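L-threonine dehydrogenase (Flavobacterium frigidimaris, PDB 2YY7) probably catalyses the NAD-dependent oxidation of L-threonine at its 3-position, using a Rossmann-type fold of the short-chain dehydrogenase/reductase superfamily. Local coordinates at residues A[103-107]-A[108-112]; A[129-132]-A[133-137]; A[254-257]-A[258-262]. All coordinates share one frame; numbering follows the deposited sequence.

Contact 1 (A[103-107]-A[108-112]); sequences NLAKA and KKIKK
L104 and K109 face each other across the C-terminal end of helix 87-106, where the chain leaves the helix in a Schellman motif. K108 takes a positive phi of 68°, and two backbone bonds reach back into the last turn. K109 N gives its hydrogen to L104 O at 2.9 Å, nearly in line with the carbonyl, while K108 N reaches A105 O at 3.0 Å from well above that carbonyl's plane.

The side chain of K109 follows the reversal back over the helix end. Its CB rests 3.5 Å from L104 O, the same oxygen that its own N-H holds. CG brings the chain past the A107 carbonyl, and CD touches two methyls, 3.6 Å from L104 CD1 and 4.0 Å from A107 CB. CE continues beside the A107 methyl, and NZ ends in a salt bridge with E61 on helix 57-66.

I110 closes the other flank. Its CG1 stands between the backbone N and the carbonyl carbon (chi1 64°), which turns the branch back onto the helix: CG1 lies 3.6 Å from A105 CA and 3.9 Å from A105 CB, and CD1 comes within 4.1 Å of L104 CB. Beyond the turn, I110 also meets V64 and I72, joining the helix end to helix 57-66 and strand 71-74. An alanine here removes CG1, CG2 and CD1 and would probably leave a gap beside A105 CB and L104 CB, with less contact to V64 and I72.

The cap thus combines two chemistries. The carbonyls of L104 and A105 receive backbone N-H groups, and the methylene chain of a lysine serves as one apolar partner of L104, so a charged residue can pack on a leucine while its ammonium group is paired at the surface.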
# COMPACT_ATOMS: atom_id res chain seq x y z
N ASN A 103 3.43 15.68 7.40
CA ASN A 103 4.24 16.04 8.57
C ASN A 103 4.06 17.52 8.93
O ASN A 103 4.17 17.90 10.09
CB ASN A 103 5.72 15.72 8.32
CG ASN A 103 6.06 14.25 8.59
OD1 ASN A 103 7.03 13.72 8.05
ND2 ASN A 103 5.27 13.61 9.45
N LEU A 104 3.79 18.36 7.93
CA LEU A 104 3.58 19.78 8.22
C LEU A 104 2.28 19.91 9.00
O LEU A 104 2.17 20.72 9.92
CB LEU A 104 3.48 20.61 6.92
CG LEU A 104 4.70 21.35 6.34
CD1 LEU A 104 5.68 21.70 7.45
CD2 LEU A 104 5.38 20.51 5.29
N ALA A 105 1.29 19.10 8.64
CA ALA A 105 -0.00 19.12 9.32
C ALA A 105 0.17 18.54 10.72
O ALA A 105 -0.42 19.04 11.69
CB ALA A 105 -1.03 18.31 8.53
N LYS A 106 0.97 17.48 10.84
CA LYS A 106 1.23 16.84 12.13
C LYS A 106 1.87 17.85 13.09
O LYS A 106 1.58 17.87 14.28
CB LYS A 106 2.15 15.63 11.92
CG LYS A 106 2.56 14.88 13.19
CD LYS A 106 3.31 13.61 12.82
CE LYS A 106 3.86 12.89 14.05
NZ LYS A 106 5.01 13.62 14.66
N ALA A 107 2.75 18.69 12.55
CA ALA A 107 3.46 19.69 13.34
C ALA A 107 2.61 20.94 13.59
O ALA A 107 3.07 21.89 14.24
CB ALA A 107 4.77 20.08 12.66
N LYS A 108 1.39 20.95 13.08
CA LYS A 108 0.47 22.08 13.24
C LYS A 108 0.92 23.33 12.49
O LYS A 108 0.55 24.45 12.85
CB LYS A 108 0.30 22.43 14.73
CG LYS A 108 -0.12 21.27 15.61
CD LYS A 108 -1.54 20.83 15.32
CE LYS A 108 -2.03 19.81 16.34
NZ LYS A 108 -3.44 19.41 16.09
N LYS A 109 1.72 23.16 11.44
CA LYS A 109 2.19 24.29 10.66
C LYS A 109 1.17 24.68 9.59
O LYS A 109 1.24 25.77 9.02
CB LYS A 109 3.55 23.97 10.04
CG LYS A 109 4.68 24.07 11.05
CD LYS A 109 5.91 23.30 10.62
CE LYS A 109 6.99 23.37 11.69
NZ LYS A 109 8.07 22.36 11.44
N ILE A 110 0.23 23.78 9.32
CA ILE A 110 -0.85 24.02 8.36
C ILE A 110 -2.10 23.41 8.99
O ILE A 110 -2.00 22.61 9.92
CB ILE A 110 -0.60 23.38 6.97
CG1 ILE A 110 -0.54 21.86 7.08
CG2 ILE A 110 0.71 23.93 6.37
CD1 ILE A 110 -0.43 21.17 5.74
N LYS A 111 -3.27 23.78 8.49
CA LYS A 111 -4.52 23.28 9.06
C LYS A 111 -5.24 22.19 8.28
O LYS A 111 -5.81 21.28 8.87
CB LYS A 111 -5.50 24.45 9.26
CG LYS A 111 -5.01 25.56 10.17
CD LYS A 111 -6.10 26.62 10.36
CE LYS A 111 -5.64 27.73 11.29
NZ LYS A 111 -6.69 28.76 11.51
N LYS A 112 -5.23 22.29 6.96
CA LYS A 112 -5.95 21.34 6.13
C LYS A 112 -5.15 20.90 4.90
O LYS A 112 -4.32 21.65 4.38
CB LYS A 112 -7.27 21.98 5.69
CG LYS A 112 -8.28 21.05 5.02
CD LYS A 112 -9.53 21.82 4.58
CE LYS A 112 -10.27 22.45 5.77
NZ LYS A 112 -11.50 23.20 5.35

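Contact 2 (A[129-132]-A[133-137]); sequences ENTP and QYTIM
T131 and P132 pack on T135 in a local van der Waals contact, a bend in the long loop that joins strand 112-118 to helix 142-161 of the Rossmann-type domain. The side-chain contacts across the bend are between methyl groups and a proline ring, while T131 OG1 and Q133 O turn to neighbours. T131 OG1 bonds to P127 O, Q133 O accepts from R169 NH1, and the backbone of T131 is tied to S282 and D284. The second subunit lies close by: Y134 packs on E138 of that subunit and I136 on its T135, so the bend borders the dimer interface.

The two threonines approach at about a right angle, methyl to methyl. In T131 the methyl is the branch opposite the backbone N, with OG1 directed to the other side, toward P127. In T135 it is OG1 that lies opposite the backbone N (chi1 -179°), which leaves CG2 wedged between N and the carbonyl carbon and turned back to the preceding residues. The proline ring crosses T135 as well, its CD 4.0 Å from T135 CB, and P132 CB comes within 3.6 Å of Y134 O. Within the bend, T135 CG2 meets T131 CG2 at 3.7 Å and, slightly nearer, P132 O at 3.5 Å.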
# COMPACT_ATOMS: atom_id res chain seq x y z
N GLU A 129 -17.65 -3.14 -12.50
CA GLU A 129 -18.81 -2.26 -12.65
C GLU A 129 -19.30 -1.74 -11.30
O GLU A 129 -19.41 -2.49 -10.34
CB GLU A 129 -19.93 -3.00 -13.38
CG GLU A 129 -20.88 -2.05 -14.11
CD GLU A 129 -20.25 -1.39 -15.33
OE1 GLU A 129 -20.59 -0.23 -15.62
OE2 GLU A 129 -19.42 -2.04 -16.00
N ASN A 130 -19.60 -0.45 -11.24
CA ASN A 130 -20.07 0.18 -10.00
C ASN A 130 -19.18 -0.21 -8.82
O ASN A 130 -19.66 -0.62 -7.77
CB ASN A 130 -21.52 -0.21 -9.72
CG ASN A 130 -22.47 0.25 -10.81
OD1 ASN A 130 -22.43 -0.26 -11.93
ND2 ASN A 130 -23.32 1.21 -10.49
N THR A 131 -17.87 -0.08 -9.01
CA THR A 131 -16.90 -0.41 -7.96
C THR A 131 -17.27 0.28 -6.65
O THR A 131 -17.44 1.50 -6.61
CB THR A 131 -15.49 0.03 -8.37
OG1 THR A 131 -15.18 -0.53 -9.65
CG2 THR A 131 -14.47 -0.46 -7.34
N PRO A 132 -17.39 -0.50 -5.56
CA PRO A 132 -17.73 0.02 -4.23
C PRO A 132 -16.61 0.85 -3.60
O PRO A 132 -15.45 0.75 -4.01
CB PRO A 132 -18.00 -1.25 -3.42
CG PRO A 132 -18.32 -2.30 -4.47
CD PRO A 132 -17.33 -1.97 -5.55
N GLN A 133 -16.96 1.66 -2.61
CA GLN A 133 -15.99 2.48 -1.89
C GLN A 133 -15.01 1.56 -1.16
O GLN A 133 -13.81 1.82 -1.12
CB GLN A 133 -16.70 3.37 -0.86
CG GLN A 133 -15.77 4.01 0.17
CD GLN A 133 -14.92 5.13 -0.42
OE1 GLN A 133 -13.74 5.26 -0.09
NE2 GLN A 133 -15.53 5.95 -1.27
N TYR A 134 -15.54 0.48 -0.59
CA TYR A 134 -14.73 -0.50 0.12
C TYR A 134 -14.75 -1.77 -0.72
O TYR A 134 -15.79 -2.42 -0.86
CB TYR A 134 -15.33 -0.77 1.51
CG TYR A 134 -15.43 0.46 2.38
CD1 TYR A 134 -14.31 0.97 3.05
CD2 TYR A 134 -16.64 1.12 2.54
CE1 TYR A 134 -14.40 2.11 3.85
CE2 TYR A 134 -16.75 2.26 3.32
CZ TYR A 134 -15.63 2.75 3.98
OH TYR A 134 -15.74 3.88 4.76
N THR A 135 -13.60 -2.13 -1.28
CA THR A 135 -13.52 -3.32 -2.13
C THR A 135 -12.09 -3.83 -2.22
O THR A 135 -11.20 -3.36 -1.52
CB THR A 135 -14.03 -2.97 -3.55
OG1 THR A 135 -13.98 -4.13 -4.39
CG2 THR A 135 -13.17 -1.87 -4.18
N ILE A 136 -11.88 -4.81 -3.09
CA ILE A 136 -10.55 -5.39 -3.30
C ILE A 136 -9.69 -4.37 -4.05
O ILE A 136 -10.16 -3.73 -4.99
CB ILE A 136 -10.66 -6.68 -4.14
CG1 ILE A 136 -11.41 -7.75 -3.35
CG2 ILE A 136 -9.27 -7.16 -4.55
CD1 ILE A 136 -11.73 -9.00 -4.14
N MET A 137 -8.44 -4.20 -3.61
CA MET A 137 -7.53 -3.26 -4.25
C MET A 137 -6.11 -3.80 -4.36
O MET A 137 -5.36 -3.82 -3.38
CB MET A 137 -7.52 -1.92 -3.49
CG MET A 137 -8.88 -1.24 -3.39
SD MET A 137 -8.81 0.50 -2.87
CE MET A 137 -8.44 0.32 -1.13

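Contact 3 (A[254-257]-A[258-262]); sequences NEIK and KHIPE
E255 and K258 form a salt bridge one turn apart at the end of helix 249-257. The contact is long and its hydrogen bond weak, with K258 NZ 3.3 Å from E255 OE2; K258 CE lies 3.6 Å from the same E255 OE2. The glutamate is bent at chi2 (64°), bringing its carboxylate round to the lysine, whereas K258 runs extended beyond CG and crosses it obliquely.

Beneath this pair, the carbonyl of E255 receives two donors. K258 N binds it at 3.2 Å from above the carbonyl plane, and H259 ND1 adds a weak bond of 3.4 Å, with the oxygen at the imidazole edge and in the ring plane. This weak bond, together with packing on T304 and I308, is likely to limit the turn of the ring. I256 O accepts from both H259 N and I260 N, each at 2.8 Å, the I260 donor lying in the carbonyl plane and the H259 donor out of it. The I260 bond spans four residues and those of K258 N and H259 N three, so the last turn mixes alpha and 3-10 bonding.

P261 has no N-H to offer K257 O, which instead receives a CA-H...O contact from P261 CA at 3.2 Å. I256 and I260, side by side, bring I256 CG2 and I260 CD1 to 4.1 Å.

The turn packs against two helices, E255 and H259 on 300-311, I256 and I260 on 187-197. F263 packs on I256 and K257 just before strand 264-267, the partner of strand 200-203.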
# COMPACT_ATOMS: atom_id res chain seq x y z
N ASN A 254 -17.93 8.76 -31.26
CA ASN A 254 -19.24 8.92 -31.88
C ASN A 254 -19.89 10.25 -31.48
O ASN A 254 -20.59 10.87 -32.28
CB ASN A 254 -20.17 7.77 -31.51
CG ASN A 254 -19.86 6.49 -32.27
OD1 ASN A 254 -19.22 6.51 -33.32
ND2 ASN A 254 -20.34 5.36 -31.75
N GLU A 255 -19.66 10.68 -30.25
CA GLU A 255 -20.23 11.94 -29.80
C GLU A 255 -19.55 13.08 -30.56
O GLU A 255 -20.20 14.05 -30.95
CB GLU A 255 -20.02 12.12 -28.29
CG GLU A 255 -20.80 13.29 -27.72
CD GLU A 255 -22.30 13.11 -27.82
OE1 GLU A 255 -23.03 14.12 -27.78
OE2 GLU A 255 -22.75 11.95 -27.94
N ILE A 256 -18.24 12.95 -30.77
CA ILE A 256 -17.48 13.97 -31.49
C ILE A 256 -17.94 14.04 -32.95
O ILE A 256 -17.98 15.12 -33.54
CB ILE A 256 -15.96 13.65 -31.45
CG1 ILE A 256 -15.44 13.83 -30.02
CG2 ILE A 256 -15.19 14.57 -32.41
CD1 ILE A 256 -13.99 13.41 -29.84
N LYS A 257 -18.31 12.89 -33.51
CA LYS A 257 -18.77 12.83 -34.90
C LYS A 257 -20.03 13.66 -35.15
O LYS A 257 -20.31 14.03 -36.28
CB LYS A 257 -19.02 11.38 -35.32
CG LYS A 257 -17.75 10.59 -35.54
CD LYS A 257 -18.04 9.16 -35.97
CE LYS A 257 -16.75 8.40 -36.24
NZ LYS A 257 -16.97 6.95 -36.50
N LYS A 258 -20.78 13.93 -34.08
CA LYS A 258 -21.99 14.74 -34.20
C LYS A 258 -21.60 16.19 -34.46
O LYS A 258 -22.38 16.96 -35.02
CB LYS A 258 -22.83 14.65 -32.92
CG LYS A 258 -23.37 13.26 -32.62
CD LYS A 258 -24.20 13.27 -31.35
CE LYS A 258 -24.63 11.86 -30.98
NZ LYS A 258 -25.47 11.85 -29.74
N HIS A 259 -20.39 16.55 -34.05
CA HIS A 259 -19.88 17.91 -34.24
C HIS A 259 -18.93 17.98 -35.43
O HIS A 259 -18.82 19.02 -36.09
CB HIS A 259 -19.15 18.39 -32.98
CG HIS A 259 -20.02 18.50 -31.77
ND1 HIS A 259 -20.40 17.41 -31.02
CD2 HIS A 259 -20.60 19.58 -31.19
CE1 HIS A 259 -21.17 17.80 -30.02
NE2 HIS A 259 -21.31 19.12 -30.10
N ILE A 260 -18.22 16.88 -35.69
CA ILE A 260 -17.28 16.79 -36.81
C ILE A 260 -17.62 15.49 -37.54
O ILE A 260 -17.02 14.44 -37.28
CB ILE A 260 -15.83 16.75 -36.30
CG1 ILE A 260 -15.59 17.90 -35.31
CG2 ILE A 260 -14.86 16.87 -37.47
CD1 ILE A 260 -14.24 17.86 -34.63
N PRO A 261 -18.60 15.54 -38.46
CA PRO A 261 -19.07 14.39 -39.25
C PRO A 261 -18.01 13.60 -40.01
O PRO A 261 -18.17 12.40 -40.22
CB PRO A 261 -20.10 15.02 -40.18
CG PRO A 261 -20.62 16.19 -39.39
CD PRO A 261 -19.35 16.76 -38.82
N GLU A 262 -16.94 14.27 -40.42
CA GLU A 262 -15.89 13.62 -41.18
C GLU A 262 -14.81 12.97 -40.31
O GLU A 262 -13.91 12.31 -40.81
CB GLU A 262 -15.23 14.62 -42.14
CG GLU A 262 -14.51 15.78 -41.45
CD GLU A 262 -15.43 16.95 -41.10
OE1 GLU A 262 -16.55 16.71 -40.59
OE2 GLU A 262 -15.02 18.10 -41.32

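How the contacts relate
The three contacts follow one another along the chain without touching. Contacts 1 and 2 belong to the NAD-binding Rossmann-type part of the chain, with centres 31 Å apart and nearest atoms about 17 Å apart. Contact 3 lies on the opposite side of the chain's centre from contact 1, their centres 49 Å apart, and its nearest atoms come about 17 Å from those of contact 2. None forms the cofactor pocket: the L104 side chain of contact 1 is about 13 Å from the bound NAD and about 10 Å from that of A54, an NAD-binding residue. Contacts 1 and 3 both finish a helix ahead of a strand, whereas contact 2 shapes a loop bordering the second subunit.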